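Local coordinates for START domain-containing protein 10 (Homo sapiens, PDB 6SER) that transfers phosphatidylcholine and phosphatidylethanolamine between membranes, preferring lipids with a palmitoyl or stearoyl chain at sn-1 and an unsaturated chain at sn-2, at residues Thr81-Leu86 with Tyr143-Tyr148; His87-Arg92 with Thr132-Leu137. One frame throughout, in Å; residues are numbered along the deposited sequence.

How the contacts relate
Both contacts are partly buried and join the paired short helices 79-87 and 89-95 to the inner side of the curved START sheet, on neighbouring antiparallel strands 142-151 and 127-139. Contact 1 is wholly apolar and aromatic: a tyrosine stack and an isoleucine end, with no hydrogen bond across it. Contact 2, where one helix gives way to the next, adds polar chemistry, a water held by H87 and R134 beside an edge-to-face histidine-tryptophan pair. The two meet where Y83 OH comes 3.3 Å from W136 CD1, and the strands are tied by a probable hydrogen bond from L137 N to I144 O, 2.8 Å long.

Contact 1 of 2, residues Thr81-Leu86 with Tyr143-Tyr148; sequences TLYDVL and YIIMNY
The rings of Y83 and Y143 lie one over the other as an offset stack, with centroids 3.9 Å apart and planes tilted by 18°. Over the centre of the Y83 face sits Y143 CD2, while the return overlap is displaced: Y83 CG stands above the Y143 ring toward its rim. This shift brings the Y83 methylene into play, since Y83 CB lies 4.0 Å from the centroid of the Y143 ring, almost on its normal, a CH-pi contact beside the stack. The arrangement packs helix 79-87 against strand 142-151 of the START domain, a helix-grip fold of the Bet v 1-like clan, with helix and strand running nearly in the same direction (16° between their short axes).

Y83 reaches the strand because its CG is anti to the backbone N (chi1 -171°), which carries the ring off the helix and across the side chain of Y143 at about a right angle. Beyond the stack the same tyrosine touches the rings of H87 edge-to-face and W136 of strand 127-139. Elsewhere on the helix, L82 and V85 pack against the long helix 197-227, while D84 forms a salt bridge to K234 and a hydrogen bond to W236.

I145, two residues along the strand, points the same way as Y143 and lies next to a bound triethylene glycol, consistent with the wall of the lipid cavity. Its outermost methyl wedges between two helix residues: I145 CD1 is 3.7 Å from Y83 CE1, an oblique approach to the ring, and 3.8 Å from L86 CB.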
loop_
_atom_site.group_PDB
_atom_site.type_symbol
_atom_site.label_atom_id
_atom_site.label_comp_id
_atom_site.label_asym_id
_atom_site.label_seq_id
_atom_site.Cartn_x
_atom_site.Cartn_y
_atom_site.Cartn_z
ATOM N N THR A 81 -11.934 0.381 -11.419
ATOM C CA THR A 81 -12.025 1.674 -10.749
ATOM C C THR A 81 -11.231 1.675 -9.449
ATOM O O THR A 81 -10.481 2.618 -9.165
ATOM C CB THR A 81 -13.486 2.029 -10.486
ATOM O OG1 THR A 81 -14.180 2.141 -11.735
ATOM C CG2 THR A 81 -13.582 3.349 -9.737
ATOM N N LEU A 82 -11.372 0.620 -8.653
ATOM C CA LEU A 82 -10.547 0.499 -7.460
ATOM C C LEU A 82 -9.062 0.485 -7.822
ATOM O O LEU A 82 -8.238 1.066 -7.110
ATOM C CB LEU A 82 -10.957 -0.757 -6.699
ATOM C CG LEU A 82 -10.412 -1.065 -5.311
ATOM C CD1 LEU A 82 -10.568 0.107 -4.351
ATOM C CD2 LEU A 82 -11.175 -2.241 -4.821
ATOM N N TYR A 83 -8.713 -0.122 -8.961
ATOM C CA TYR A 83 -7.319 -0.159 -9.402
ATOM C C TYR A 83 -6.802 1.242 -9.723
ATOM O O TYR A 83 -5.707 1.623 -9.291
ATOM C CB TYR A 83 -7.198 -1.086 -10.615
ATOM C CG TYR A 83 -5.787 -1.409 -11.083
ATOM C CD1 TYR A 83 -4.862 -2.020 -10.230
ATOM C CD2 TYR A 83 -5.392 -1.142 -12.391
ATOM C CE1 TYR A 83 -3.576 -2.335 -10.666
ATOM C CE2 TYR A 83 -4.111 -1.461 -12.838
ATOM C CZ TYR A 83 -3.209 -2.053 -11.976
ATOM O OH TYR A 83 -1.934 -2.351 -12.417
ATOM N N ASP A 84 -7.584 2.026 -10.477
ATOM C CA ASP A 84 -7.199 3.404 -10.782
ATOM C C ASP A 84 -6.964 4.206 -9.512
ATOM O O ASP A 84 -6.007 4.993 -9.426
ATOM C CB ASP A 84 -8.283 4.092 -11.621
ATOM C CG ASP A 84 -8.339 3.581 -13.049
ATOM O OD1 ASP A 84 -7.372 2.921 -13.502
ATOM O OD2 ASP A 84 -9.353 3.859 -13.720
ATOM N N VAL A 85 -7.832 4.024 -8.516
ATOM C CA VAL A 85 -7.760 4.828 -7.301
ATOM C C VAL A 85 -6.499 4.497 -6.514
ATOM O O VAL A 85 -5.814 5.392 -6.004
ATOM C CB VAL A 85 -9.034 4.610 -6.469
ATOM C CG1 VAL A 85 -8.908 5.266 -5.099
ATOM C CG2 VAL A 85 -10.233 5.139 -7.236
ATOM N N LEU A 86 -6.165 3.210 -6.414
ATOM C CA LEU A 86 -4.917 2.840 -5.759
ATOM C C LEU A 86 -3.705 3.385 -6.504
ATOM O O LEU A 86 -2.711 3.750 -5.871
ATOM C CB LEU A 86 -4.821 1.321 -5.627
ATOM C CG LEU A 86 -5.799 0.715 -4.612
ATOM C CD1 LEU A 86 -5.653 -0.802 -4.519
ATOM C CD2 LEU A 86 -5.598 1.360 -3.264
ATOM N N TYR A 143 -6.150 -7.821 -9.827
ATOM C CA TYR A 143 -5.000 -6.936 -9.781
ATOM C C TYR A 143 -4.263 -7.110 -8.459
ATOM O O TYR A 143 -4.873 -7.314 -7.404
ATOM C CB TYR A 143 -5.398 -5.464 -9.924
ATOM C CG TYR A 143 -6.226 -5.082 -11.135
ATOM C CD1 TYR A 143 -7.617 -5.063 -11.076
ATOM C CD2 TYR A 143 -5.616 -4.682 -12.320
ATOM C CE1 TYR A 143 -8.385 -4.681 -12.182
ATOM C CE2 TYR A 143 -6.365 -4.290 -13.424
ATOM C CZ TYR A 143 -7.749 -4.295 -13.351
ATOM O OH TYR A 143 -8.478 -3.913 -14.452
ATOM N N ILE A 144 -2.940 -7.005 -8.522
ATOM C CA ILE A 144 -2.108 -6.932 -7.328
ATOM C C ILE A 144 -1.202 -5.716 -7.437
ATOM O O ILE A 144 -0.582 -5.490 -8.480
ATOM C CB ILE A 144 -1.260 -8.198 -7.133
ATOM C CG1 ILE A 144 -2.153 -9.408 -6.881
ATOM C CG2 ILE A 144 -0.289 -8.008 -5.980
ATOM C CD1 ILE A 144 -1.375 -10.688 -6.657
ATOM N N ILE A 145 -1.126 -4.940 -6.361
ATOM C CA ILE A 145 -0.128 -3.895 -6.193
ATOM C C ILE A 145 0.544 -4.139 -4.855
ATOM O O ILE A 145 -0.139 -4.167 -3.826
ATOM C CB ILE A 145 -0.743 -2.489 -6.214
ATOM C CG1 ILE A 145 -1.791 -2.367 -7.309
ATOM C CG2 ILE A 145 0.336 -1.456 -6.439
ATOM C CD1 ILE A 145 -2.426 -1.005 -7.355
ATOM N N MET A 146 1.870 -4.310 -4.862
ATOM C CA MET A 146 2.662 -4.493 -3.649
ATOM C C MET A 146 3.736 -3.419 -3.536
ATOM O O MET A 146 4.146 -2.810 -4.530
ATOM C CB MET A 146 3.375 -5.844 -3.613
ATOM C CG MET A 146 2.687 -6.915 -4.362
ATOM S SD MET A 146 3.585 -8.444 -4.201
ATOM C CE MET A 146 4.919 -8.169 -5.334
ATOM N N ASN A 147 4.217 -3.227 -2.309
ATOM C CA ASN A 147 5.346 -2.339 -2.072
ATOM C C ASN A 147 6.065 -2.779 -0.804
ATOM O O ASN A 147 5.518 -3.523 0.011
ATOM C CB ASN A 147 4.901 -0.869 -2.012
ATOM C CG ASN A 147 4.328 -0.465 -0.664
ATOM O OD1 ASN A 147 4.991 -0.585 0.364
ATOM N ND2 ASN A 147 3.117 0.086 -0.673
ATOM N N TYR A 148 7.309 -2.318 -0.661
ATOM C CA TYR A 148 8.097 -2.474 0.557
ATOM C C TYR A 148 9.147 -1.369 0.564
ATOM O O TYR A 148 9.501 -0.835 -0.491
ATOM C CB TYR A 148 8.752 -3.861 0.646
ATOM C CG TYR A 148 9.798 -4.126 -0.415
ATOM C CD1 TYR A 148 11.139 -3.861 -0.167
ATOM C CD2 TYR A 148 9.447 -4.620 -1.670
ATOM C CE1 TYR A 148 12.106 -4.090 -1.121
ATOM C CE2 TYR A 148 10.412 -4.853 -2.638
ATOM C CZ TYR A 148 11.743 -4.581 -2.355
ATOM O OH TYR A 148 12.734 -4.794 -3.292
#

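Contact 2 of 2, residues His87-Arg92 with Thr132-Leu137; sequences HDIEYR and TLRSWL
A single water joins H87 to R134 across this contact, held by three protein atoms. R134 NH1 donates to the water oxygen (water 1) over 2.6 Å, the water donates to H87 O at 2.9 Å, and H87 ND1 completes the grip at 2.8 Å in the plane of its ring. Backbone and side chain of one histidine are thus tied together to the guanidinium, which also forms salt bridges through NH1 with D113 and D104; these acidic neighbours probably offset its charge in a partly buried setting.

The water grips the imidazole at one edge, while the adjoining stretch of edge meets W136. The two rings form an edge-to-face (T-shaped) pair, planes at 86° and centroids 4.4 Å apart for the five-membered ring. H87 CE1 points onto the tryptophan face, 3.3 Å from W136 CG and displaced toward the rim of the ring. W136 places its CG between the backbone N and the carbonyl carbon (chi1 49°), presenting that face to the histidine. W236 also stacks on H87, which probably helps to set the orientation of the imidazole. Next along, I89 CD1 meets R134 NH1 obliquely at 3.7 Å.

D88 separates the two short helices and is the N-cap of the second: Y91 N donates to D88 OD2 over 2.8 Å, meeting the carboxylate from above its plane. D88 OD1 is hydrogen-bonded to Y222 OH of helix 197-227. Glycol molecules beside I89 and R134 are consistent with a position lining the START cavity. The junction of helices 79-87 and 89-95 therefore lies between the long helix 197-227 and strand 127-139, with I89 also touching strand 99-109.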
loop_
_atom_site.group_PDB
_atom_site.type_symbol
_atom_site.label_atom_id
_atom_site.label_comp_id
_atom_site.label_asym_id
_atom_site.label_seq_id
_atom_site.Cartn_x
_atom_site.Cartn_y
_atom_site.Cartn_z
ATOM N N HIS A 87 -3.773 3.472 -7.833
ATOM C CA HIS A 87 -2.624 3.922 -8.610
ATOM C C HIS A 87 -2.485 5.441 -8.641
ATOM O O HIS A 87 -1.367 5.946 -8.777
ATOM C CB HIS A 87 -2.721 3.398 -10.046
ATOM C CG HIS A 87 -1.976 2.117 -10.281
ATOM N ND1 HIS A 87 -0.603 2.032 -10.207
ATOM C CD2 HIS A 87 -2.411 0.878 -10.624
ATOM C CE1 HIS A 87 -0.223 0.794 -10.482
ATOM N NE2 HIS A 87 -1.303 0.073 -10.733
ATOM N N ASP A 88 -3.590 6.184 -8.516
ATOM C CA ASP A 88 -3.616 7.615 -8.832
ATOM C C ASP A 88 -3.005 8.421 -7.696
ATOM O O ASP A 88 -3.702 8.864 -6.782
ATOM C CB ASP A 88 -5.045 8.070 -9.108
ATOM C CG ASP A 88 -5.106 9.420 -9.808
ATOM O OD1 ASP A 88 -5.883 9.556 -10.770
ATOM O OD2 ASP A 88 -4.371 10.343 -9.394
ATOM N N ILE A 89 -1.691 8.657 -7.783
ATOM C CA ILE A 89 -0.987 9.445 -6.766
ATOM C C ILE A 89 -1.635 10.810 -6.587
ATOM O O ILE A 89 -1.807 11.287 -5.459
ATOM C CB ILE A 89 0.509 9.586 -7.117
ATOM C CG1 ILE A 89 1.247 8.282 -6.842
ATOM C CG2 ILE A 89 1.154 10.685 -6.293
ATOM C CD1 ILE A 89 1.625 7.548 -8.070
ATOM N N GLU A 90 -2.004 11.459 -7.694
ATOM C CA GLU A 90 -2.564 12.806 -7.619
ATOM C C GLU A 90 -3.862 12.833 -6.822
ATOM O O GLU A 90 -4.078 13.733 -6.003
ATOM C CB GLU A 90 -2.804 13.350 -9.026
ATOM C CG GLU A 90 -3.549 14.657 -9.014
ATOM C CD GLU A 90 -3.889 15.179 -10.410
ATOM O OE1 GLU A 90 -4.068 16.400 -10.529
ATOM O OE2 GLU A 90 -3.985 14.390 -11.371
ATOM N N TYR A 91 -4.749 11.865 -7.072
ATOM C CA TYR A 91 -6.027 11.755 -6.373
ATOM C C TYR A 91 -5.876 11.509 -4.870
ATOM O O TYR A 91 -6.788 11.858 -4.118
ATOM C CB TYR A 91 -6.839 10.617 -6.995
ATOM C CG TYR A 91 -8.284 10.527 -6.567
ATOM C CD1 TYR A 91 -9.129 11.626 -6.663
ATOM C CD2 TYR A 91 -8.820 9.323 -6.107
ATOM C CE1 TYR A 91 -10.469 11.535 -6.299
ATOM C CE2 TYR A 91 -10.157 9.222 -5.741
ATOM C CZ TYR A 91 -10.973 10.326 -5.837
ATOM O OH TYR A 91 -12.291 10.226 -5.471
ATOM N N ARG A 92 -4.758 10.919 -4.420
ATOM C CA ARG A 92 -4.575 10.633 -2.995
ATOM C C ARG A 92 -4.827 11.863 -2.142
ATOM O O ARG A 92 -5.497 11.786 -1.108
ATOM C CB ARG A 92 -3.165 10.102 -2.720
ATOM C CG ARG A 92 -3.061 8.588 -2.566
ATOM C CD ARG A 92 -3.345 8.092 -1.133
ATOM N NE ARG A 92 -3.346 6.628 -1.098
ATOM C CZ ARG A 92 -3.315 5.880 0.003
ATOM N NH1 ARG A 92 -3.271 6.443 1.203
ATOM N NH2 ARG A 92 -3.317 4.555 -0.100
ATOM N N THR A 132 9.325 3.674 -0.865
ATOM C CA THR A 132 8.944 2.298 -1.161
ATOM C C THR A 132 9.198 1.953 -2.622
ATOM O O THR A 132 9.098 2.808 -3.505
ATOM C CB THR A 132 7.459 2.038 -0.839
ATOM O OG1 THR A 132 6.651 2.998 -1.527
ATOM C CG2 THR A 132 7.195 2.146 0.657
ATOM N N LEU A 133 9.530 0.689 -2.865
ATOM C CA LEU A 133 9.499 0.124 -4.203
ATOM C C LEU A 133 8.129 -0.510 -4.404
ATOM O O LEU A 133 7.729 -1.388 -3.636
ATOM C CB LEU A 133 10.619 -0.897 -4.396
ATOM C CG LEU A 133 10.866 -1.478 -5.796
ATOM C CD1 LEU A 133 12.222 -2.137 -5.818
ATOM C CD2 LEU A 133 9.813 -2.505 -6.207
ATOM N N ARG A 134 7.410 -0.053 -5.416
ATOM C CA ARG A 134 6.052 -0.492 -5.697
ATOM C C ARG A 134 6.052 -1.257 -7.010
ATOM O O ARG A 134 6.739 -0.863 -7.959
ATOM C CB ARG A 134 5.098 0.721 -5.785
ATOM C CG ARG A 134 3.622 0.381 -5.904
ATOM C CD ARG A 134 2.743 1.622 -5.734
ATOM N NE ARG A 134 2.695 2.469 -6.931
ATOM C CZ ARG A 134 3.456 3.547 -7.136
ATOM N NH1 ARG A 134 3.324 4.257 -8.257
ATOM N NH2 ARG A 134 4.351 3.921 -6.228
ATOM N N SER A 135 5.285 -2.348 -7.072
ATOM C CA SER A 135 5.113 -3.067 -8.327
ATOM C C SER A 135 3.697 -3.606 -8.444
ATOM O O SER A 135 3.070 -3.963 -7.444
ATOM C CB SER A 135 6.102 -4.214 -8.468
ATOM O OG SER A 135 6.116 -4.669 -9.812
ATOM N N TRP A 136 3.201 -3.668 -9.677
ATOM C CA TRP A 136 1.802 -3.974 -9.934
ATOM C C TRP A 136 1.670 -4.979 -11.065
ATOM O O TRP A 136 2.503 -5.034 -11.971
ATOM C CB TRP A 136 1.007 -2.707 -10.270
ATOM C CG TRP A 136 1.633 -1.820 -11.304
ATOM C CD1 TRP A 136 1.324 -1.776 -12.637
ATOM C CD2 TRP A 136 2.646 -0.823 -11.094
ATOM N NE1 TRP A 136 2.085 -0.818 -13.269
ATOM C CE2 TRP A 136 2.909 -0.225 -12.349
ATOM C CE3 TRP A 136 3.354 -0.376 -9.973
ATOM C CZ2 TRP A 136 3.851 0.800 -12.509
ATOM C CZ3 TRP A 136 4.300 0.630 -10.134
ATOM C CH2 TRP A 136 4.537 1.208 -11.389
ATOM N N LEU A 137 0.599 -5.775 -11.004
ATOM C CA LEU A 137 0.377 -6.838 -11.975
ATOM C C LEU A 137 -1.105 -7.155 -12.125
ATOM O O LEU A 137 -1.725 -7.692 -11.195
ATOM C CB LEU A 137 1.134 -8.106 -11.562
ATOM C CG LEU A 137 1.175 -9.246 -12.581
ATOM C CD1 LEU A 137 1.860 -8.780 -13.865
ATOM C CD2 LEU A 137 1.891 -10.458 -11.999
HETATM O O HOH W 1 0.859 4.164 -9.160
#